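Long-range contact in CD1-2 antigen (Gallus gallus, PDB 3DBX), which probably presents lipid antigens to T cells, as other members of the CD1 family do, from a groove in its MHC class I-like domain: residues P218-W223 against R268-S273. Sequence-based numbering, arbitrary orientation.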
ATOM      1  N   PRO A 218      -7.811  -1.061  10.218  1.00 31.69           N
ATOM      2  CA  PRO A 218      -9.126  -0.404  10.325  1.00 32.65           C
ATOM      3  C   PRO A 218      -9.264   0.380  11.623  1.00 31.50           C
ATOM      4  O   PRO A 218      -8.791  -0.072  12.663  1.00 29.50           O
ATOM      5  CB  PRO A 218     -10.093  -1.586  10.330  1.00 35.96           C
ATOM      6  CG  PRO A 218      -9.361  -2.646   9.554  1.00 35.74           C
ATOM      7  CD  PRO A 218      -7.966  -2.518  10.025  1.00 32.76           C
ATOM      8  N   ILE A 219      -9.866   1.563  11.551  1.00 32.23           N
ATOM      9  CA  ILE A 219     -10.022   2.438  12.733  1.00 31.23           C
ATOM     10  C   ILE A 219     -11.079   3.482  12.401  1.00 33.95           C
ATOM     11  O   ILE A 219     -11.330   3.776  11.208  1.00 33.98           O
ATOM     12  CB  ILE A 219      -8.652   3.122  13.099  1.00 29.38           C
ATOM     13  CG1 ILE A 219      -8.651   3.702  14.531  1.00 27.19           C
ATOM     14  CG2 ILE A 219      -8.248   4.161  12.047  1.00 28.99           C
ATOM     15  CD1 ILE A 219      -7.287   4.245  14.924  1.00 27.05           C
ATOM     16  N   ALA A 220     -11.749   4.010  13.427  1.00 33.68           N
ATOM     17  CA  ALA A 220     -12.653   5.108  13.176  1.00 36.24           C
ATOM     18  C   ALA A 220     -12.399   6.199  14.204  1.00 35.47           C
ATOM     19  O   ALA A 220     -12.388   5.944  15.407  1.00 36.51           O
ATOM     20  CB  ALA A 220     -14.080   4.676  13.185  1.00 39.72           C
ATOM     21  N   VAL A 221     -12.189   7.404  13.700  1.00 34.95           N
ATOM     22  CA  VAL A 221     -11.854   8.568  14.512  1.00 33.51           C
ATOM     23  C   VAL A 221     -12.945   9.596  14.261  1.00 37.27           C
ATOM     24  O   VAL A 221     -13.180   9.985  13.097  1.00 38.42           O
ATOM     25  CB  VAL A 221     -10.527   9.161  14.082  1.00 30.98           C
ATOM     26  CG1 VAL A 221     -10.219  10.408  14.919  1.00 29.51           C
ATOM     27  CG2 VAL A 221      -9.395   8.112  14.202  1.00 29.75           C
ATOM     28  N   THR A 222     -13.643  10.000  15.328  1.00 37.97           N
ATOM     29  CA  THR A 222     -14.696  10.989  15.201  1.00 41.30           C
ATOM     30  C   THR A 222     -14.448  12.152  16.171  1.00 39.74           C
ATOM     31  O   THR A 222     -13.698  12.023  17.139  1.00 37.35           O
ATOM     32  CB  THR A 222     -16.117  10.390  15.392  1.00 45.74           C
ATOM     33  OG1 THR A 222     -16.224   9.792  16.688  1.00 48.66           O
ATOM     34  CG2 THR A 222     -16.408   9.292  14.318  1.00 48.60           C
ATOM     35  N   TRP A 223     -15.060  13.290  15.859  1.00 40.19           N
ATOM     36  CA  TRP A 223     -15.010  14.449  16.719  1.00 38.70           C
ATOM     37  C   TRP A 223     -16.296  14.517  17.455  1.00 41.49           C
ATOM     38  O   TRP A 223     -17.334  14.199  16.898  1.00 44.42           O
ATOM     39  CB  TRP A 223     -14.804  15.696  15.880  1.00 38.40           C
ATOM     40  CG  TRP A 223     -13.365  15.804  15.449  1.00 35.23           C
ATOM     41  CD1 TRP A 223     -12.811  15.361  14.264  1.00 34.66           C
ATOM     42  CD2 TRP A 223     -12.299  16.363  16.212  1.00 32.41           C
ATOM     43  NE1 TRP A 223     -11.461  15.617  14.265  1.00 32.52           N
ATOM     44  CE2 TRP A 223     -11.126  16.241  15.443  1.00 31.39           C
ATOM     45  CE3 TRP A 223     -12.223  16.962  17.483  1.00 33.90           C
ATOM     46  CZ2 TRP A 223      -9.896  16.682  15.902  1.00 29.12           C
ATOM     47  CZ3 TRP A 223     -10.988  17.405  17.931  1.00 33.04           C
ATOM     48  CH2 TRP A 223      -9.853  17.248  17.161  1.00 28.91           C
ATOM     49  N   ARG A 268     -12.605  11.100  19.498  1.00 30.99           N
ATOM     50  CA  ARG A 268     -12.874   9.755  19.955  1.00 33.55           C
ATOM     51  C   ARG A 268     -12.381   8.743  18.908  1.00 31.71           C
ATOM     52  O   ARG A 268     -12.617   8.911  17.695  1.00 32.00           O
ATOM     53  CB  ARG A 268     -14.370   9.562  20.270  1.00 36.35           C
ATOM     54  CG  ARG A 268     -14.694   8.141  20.817  1.00 41.21           C
ATOM     55  CD  ARG A 268     -15.981   8.043  21.583  1.00 46.13           C
ATOM     56  NE  ARG A 268     -17.158   8.089  20.715  1.00 55.75           N
ATOM     57  CZ  ARG A 268     -18.373   8.464  21.102  1.00 58.83           C
ATOM     58  NH1 ARG A 268     -18.632   8.812  22.361  1.00 62.93           N
ATOM     59  NH2 ARG A 268     -19.345   8.494  20.214  1.00 65.42           N
ATOM     60  N   VAL A 269     -11.669   7.724  19.386  1.00 31.01           N
ATOM     61  CA  VAL A 269     -11.023   6.718  18.523  1.00 29.24           C
ATOM     62  C   VAL A 269     -11.574   5.353  18.863  1.00 30.83           C
ATOM     63  O   VAL A 269     -11.539   4.910  20.021  1.00 32.53           O
ATOM     64  CB  VAL A 269      -9.484   6.691  18.675  1.00 27.72           C
ATOM     65  CG1 VAL A 269      -8.870   5.853  17.593  1.00 26.34           C
ATOM     66  CG2 VAL A 269      -8.889   8.087  18.582  1.00 25.91           C
ATOM     67  N   GLN A 270     -12.105   4.690  17.851  1.00 31.41           N
ATOM     68  CA  GLN A 270     -12.651   3.348  18.009  1.00 34.36           C
ATOM     69  C   GLN A 270     -11.675   2.451  17.216  1.00 31.94           C
ATOM     70  O   GLN A 270     -11.284   2.772  16.083  1.00 30.55           O
ATOM     71  CB  GLN A 270     -14.086   3.328  17.467  1.00 37.27           C
ATOM     72  CG  GLN A 270     -14.742   1.921  17.257  1.00 43.22           C
ATOM     73  CD  GLN A 270     -16.109   2.000  16.543  1.00 48.34           C
ATOM     74  OE1 GLN A 270     -16.358   2.910  15.724  1.00 56.47           O
ATOM     75  NE2 GLN A 270     -17.007   1.076  16.878  1.00 54.07           N
ATOM     76  N   HIS A 271     -11.193   1.391  17.865  1.00 31.87           N
ATOM     77  CA  HIS A 271     -10.244   0.456  17.273  1.00 29.34           C
ATOM     78  C   HIS A 271     -10.495  -0.890  17.913  1.00 31.90           C
ATOM     79  O   HIS A 271     -10.795  -0.966  19.097  1.00 32.14           O
ATOM     80  CB  HIS A 271      -8.798   0.916  17.514  1.00 26.75           C
ATOM     81  CG  HIS A 271      -7.786   0.101  16.744  1.00 25.60           C
ATOM     82  ND1 HIS A 271      -7.068  -0.924  17.315  1.00 24.93           N
ATOM     83  CD2 HIS A 271      -7.428   0.129  15.440  1.00 26.58           C
ATOM     84  CE1 HIS A 271      -6.281  -1.471  16.400  1.00 28.18           C
ATOM     85  NE2 HIS A 271      -6.469  -0.837  15.255  1.00 27.61           N
ATOM     86  N   CYS A 272     -10.417  -1.959  17.130  1.00 34.10           N
ATOM     87  CA  CYS A 272     -10.773  -3.279  17.635  1.00 37.52           C
ATOM     88  C   CYS A 272      -9.866  -3.744  18.803  1.00 36.54           C
ATOM     89  O   CYS A 272     -10.306  -4.513  19.644  1.00 38.16           O
ATOM     90  CB  CYS A 272     -10.791  -4.309  16.497  1.00 39.62           C
ATOM     91  SG  CYS A 272      -9.160  -4.661  15.796  1.00 42.85           S
ATOM     92  N   SER A 273      -8.626  -3.242  18.873  1.00 32.83           N
ATOM     93  CA  SER A 273      -7.719  -3.616  19.977  1.00 33.28           C
ATOM     94  C   SER A 273      -8.143  -3.043  21.339  1.00 35.23           C
ATOM     95  O   SER A 273      -7.661  -3.465  22.395  1.00 35.61           O
ATOM     96  CB  SER A 273      -6.323  -3.138  19.652  1.00 30.29           C
ATOM     97  OG  SER A 273      -6.277  -1.710  19.752  1.00 28.40           O
TER
HETATM   98  O   HOH W   1     -10.342  -1.758  14.353  1.00 35.53           O
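The carbonyl oxygen of Arg268 is gripped twice from the facing strand: Thr222 N donates a hydrogen bond of 2.8 Å to Arg268 O, nearly along the C=O axis, and Val221 CA adds a CA-H...O contact to the same oxygen. Three further backbone bonds repeat the theme. Arg268 N returns the bond to Thr222 O, while Ala220 and Gln270 exchange a nearly straight pair, 173° at the hydrogen in both directions. Thr222–Arg268 and Ala220–Gln270 are thus antiparallel hydrogen-bonded pairs flanking the non-hydrogen-bonded pair Val221–Val269, whose CA atoms come within 4.5 Å.

The two faces of this pairing differ. Ala220, Thr222, Arg268 and Gln270 share the more polar one; there Thr222 OG1 lies alongside Arg268 CB, and the extended Gln270 chain sets OE1 3.8 Å from Ala220 CB. On the other face Val221 CG2 runs beside Val269 CG1. Ile219, with CG1 anti to the backbone N (chi1 -163°), crosses Val269 obliquely, and its CD1 presses on Val269 CG1 at a tight 3.5 Å. Ile219 and Val221 also meet Leu251 of the opposing sheet.

Beyond the Ala220–Gln270 pair, one water donates to Pro218 O and accepts from Cys272 N, bridging the two backbones and lying over one face of the His271 ring, offset toward its rim. That ring meets Ile219 CG1 with its edge. Its rotation is fixed by a 2.7 Å hydrogen bond between His271 ND1 and Ser273 OG and another between NE2 and Pro216 O.

The whole pairs strands C and F of an immunoglobulin C1-set domain, in which Trp223 packs on Cys209 of the Cys209–Cys267 disulfide, the pin of the beta-sandwich core.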